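Local coordinates for protein amphiphysin (Drosophila melanogaster, PDB 1URU) that senses membrane curvature through its BAR domain, a coiled-coil dimer that probably binds curved membranes during endocytosis, at the interface of chains A and B. Residues are numbered along the deposited sequence; one frame, centred on the assembly and turned at random. Chains: chain A/B, Amphiphysin.

The interface of chains A and B. Residues chain A 86, 88-89; chain B 197, 200-201.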
ATOM      1  N   GLU A  86     -13.374 -22.971   4.953  1.00 56.79           N
ATOM      2  CA  GLU A  86     -13.082 -24.356   5.278  1.00 57.06           C
ATOM      3  C   GLU A  86     -13.058 -25.253   4.040  1.00 57.32           C
ATOM      4  O   GLU A  86     -13.761 -24.980   3.055  1.00 57.63           O
ATOM      5  CB  GLU A  86     -14.080 -24.840   6.307  1.00 57.05           C
ATOM      6  CG  GLU A  86     -14.158 -23.876   7.479  1.00 57.17           C
ATOM      7  CD  GLU A  86     -14.762 -24.480   8.716  1.00 57.30           C
ATOM      8  OE1 GLU A  86     -15.390 -25.563   8.623  1.00 57.09           O
ATOM      9  OE2 GLU A  86     -14.606 -23.857   9.788  1.00 58.10           O
ATOM     10  N   GLN A  88     -14.299 -28.135   3.383  1.00 58.02           N
ATOM     11  CA  GLN A  88     -15.546 -28.791   3.057  1.00 58.57           C
ATOM     12  C   GLN A  88     -16.603 -27.872   2.404  1.00 58.83           C
ATOM     13  O   GLN A  88     -17.608 -28.366   1.884  1.00 59.56           O
ATOM     14  CB  GLN A  88     -16.107 -29.476   4.322  1.00 58.60           C
ATOM     15  CG  GLN A  88     -17.000 -28.609   5.195  1.00 58.19           C
ATOM     16  CD  GLN A  88     -16.281 -27.952   6.364  1.00 58.39           C
ATOM     17  OE1 GLN A  88     -15.048 -28.101   6.541  1.00 56.27           O
ATOM     18  NE2 GLN A  88     -17.060 -27.223   7.181  1.00 55.90           N
ATOM     19  N   TRP A  89     -16.413 -26.549   2.464  1.00 58.60           N
ATOM     20  CA  TRP A  89     -17.345 -25.609   1.820  1.00 57.74           C
ATOM     21  C   TRP A  89     -17.091 -25.588   0.327  1.00 57.99           C
ATOM     22  O   TRP A  89     -15.992 -25.906  -0.130  1.00 58.25           O
ATOM     23  CB  TRP A  89     -17.201 -24.191   2.396  1.00 57.62           C
ATOM     24  CG  TRP A  89     -17.462 -24.103   3.878  1.00 54.94           C
ATOM     25  CD1 TRP A  89     -17.964 -25.077   4.665  1.00 54.72           C
ATOM     26  CD2 TRP A  89     -17.215 -22.987   4.736  1.00 52.55           C
ATOM     27  NE1 TRP A  89     -18.040 -24.656   5.969  1.00 54.84           N
ATOM     28  CE2 TRP A  89     -17.594 -23.366   6.039  1.00 54.29           C
ATOM     29  CE3 TRP A  89     -16.701 -21.704   4.542  1.00 50.76           C
ATOM     30  CZ2 TRP A  89     -17.481 -22.505   7.138  1.00 53.07           C
ATOM     31  CZ3 TRP A  89     -16.594 -20.858   5.622  1.00 50.18           C
ATOM     32  CH2 TRP A  89     -16.970 -21.258   6.903  1.00 52.42           C
TER
ATOM     33  N   TYR B 197     -21.542 -20.820  16.319  1.00 47.41           N
ATOM     34  CA  TYR B 197     -20.660 -21.524  15.415  1.00 48.17           C
ATOM     35  C   TYR B 197     -21.240 -21.593  14.011  1.00 48.71           C
ATOM     36  O   TYR B 197     -20.512 -21.484  13.032  1.00 48.39           O
ATOM     37  CB  TYR B 197     -20.387 -22.938  15.942  1.00 48.27           C
ATOM     38  CG  TYR B 197     -19.252 -23.611  15.232  1.00 48.15           C
ATOM     39  CD1 TYR B 197     -17.975 -23.036  15.225  1.00 49.46           C
ATOM     40  CD2 TYR B 197     -19.446 -24.794  14.529  1.00 48.39           C
ATOM     41  CE1 TYR B 197     -16.915 -23.630  14.539  1.00 49.56           C
ATOM     42  CE2 TYR B 197     -18.388 -25.407  13.850  1.00 49.57           C
ATOM     43  CZ  TYR B 197     -17.126 -24.813  13.858  1.00 50.15           C
ATOM     44  OH  TYR B 197     -16.077 -25.398  13.189  1.00 52.57           O
ATOM     45  N   ARG B 200     -21.037 -18.550  11.676  1.00 50.32           N
ATOM     46  CA  ARG B 200     -19.744 -18.333  10.993  1.00 50.38           C
ATOM     47  C   ARG B 200     -19.811 -18.313   9.459  1.00 50.25           C
ATOM     48  O   ARG B 200     -19.086 -17.550   8.831  1.00 51.00           O
ATOM     49  CB  ARG B 200     -18.659 -19.334  11.479  1.00 50.34           C
ATOM     50  CG  ARG B 200     -18.460 -20.580  10.619  1.00 51.40           C
ATOM     51  CD  ARG B 200     -17.746 -21.762  11.292  1.00 52.52           C
ATOM     52  NE  ARG B 200     -18.695 -22.881  11.424  1.00 55.91           N
ATOM     53  CZ  ARG B 200     -18.604 -24.056  10.803  1.00 57.40           C
ATOM     54  NH1 ARG B 200     -17.572 -24.357  10.028  1.00 56.38           N
ATOM     55  NH2 ARG B 200     -19.551 -24.961  10.999  1.00 59.84           N
ATOM     56  N   ILE B 201     -20.645 -19.158   8.865  1.00 50.06           N
ATOM     57  CA  ILE B 201     -20.702 -19.294   7.415  1.00 49.86           C
ATOM     58  C   ILE B 201     -21.333 -18.041   6.855  1.00 49.16           C
ATOM     59  O   ILE B 201     -20.743 -17.371   6.020  1.00 49.01           O
ATOM     60  CB  ILE B 201     -21.561 -20.516   6.977  1.00 50.41           C
ATOM     61  CG1 ILE B 201     -20.905 -21.846   7.359  1.00 51.83           C
ATOM     62  CG2 ILE B 201     -21.799 -20.501   5.450  1.00 51.10           C
ATOM     63  CD1 ILE B 201     -21.920 -22.983   7.564  1.00 51.73           C
TER
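A:Trp89 and A:Glu86 of one chain receive B:Arg200 and B:Ile201 of the other, and between them they account for most of the 170 Å² hidden here. The tightly packed part is the indole. One of its faces meets CG1 of B:Ile201, offset toward the six-membered rim and 3.5 Å from A:Trp89 CZ2, while the opposite face carries CB of A:Glu86, over the five-membered side and the ring fusion. The indole is therefore held between a branch from the partner and a methylene of its own loop. At the same rim the aliphatic stem of B:Arg200 passes obliquely, CG lying 4.1 Å from A:Trp89 CH2.

Beyond that stem the arginine chain bends at chi3 (114°), and its NH1 reaches the carboxylate. B:Arg200 NH1 forms a salt bridge with A:Glu86 OE1 at 2.9 Å, a charge pair in which the N-H is not aimed at that oxygen. A:Glu86 OE2, 3.0 Å from B:Arg200 NH1, is the oxygen placed to accept a hydrogen bond. With the carboxylate and guanidinium planes 42° apart, this is not a flat, two-nitrogen pairing. Each partner is braced from its own side. A:Gln88 NE2 donates to the anti side of A:Glu86 OE1 (2.8 Å), and B:Arg200 NE donates to the backbone O of B:Tyr197 (2.8 Å). NE also lies over the centre of the B:Tyr197 ring, which backs the guanidinium.

The polar margin is looser. A:Gln88 loses merely 4 Å² and B:Tyr197 7 Å² to the partner, and the B:Tyr197 OH stays 4.0 Å from A:Glu86 OE2, so these two act chiefly as second-shell supports.

In the fold, the chain A residues occupy the linker between helices 35-84 and 92-156, whereas the chain B residues lie on helix 172-239. The loop of one subunit thus packs against a long helix of the other, and two-fold symmetry repeats the contact in the BAR dimer.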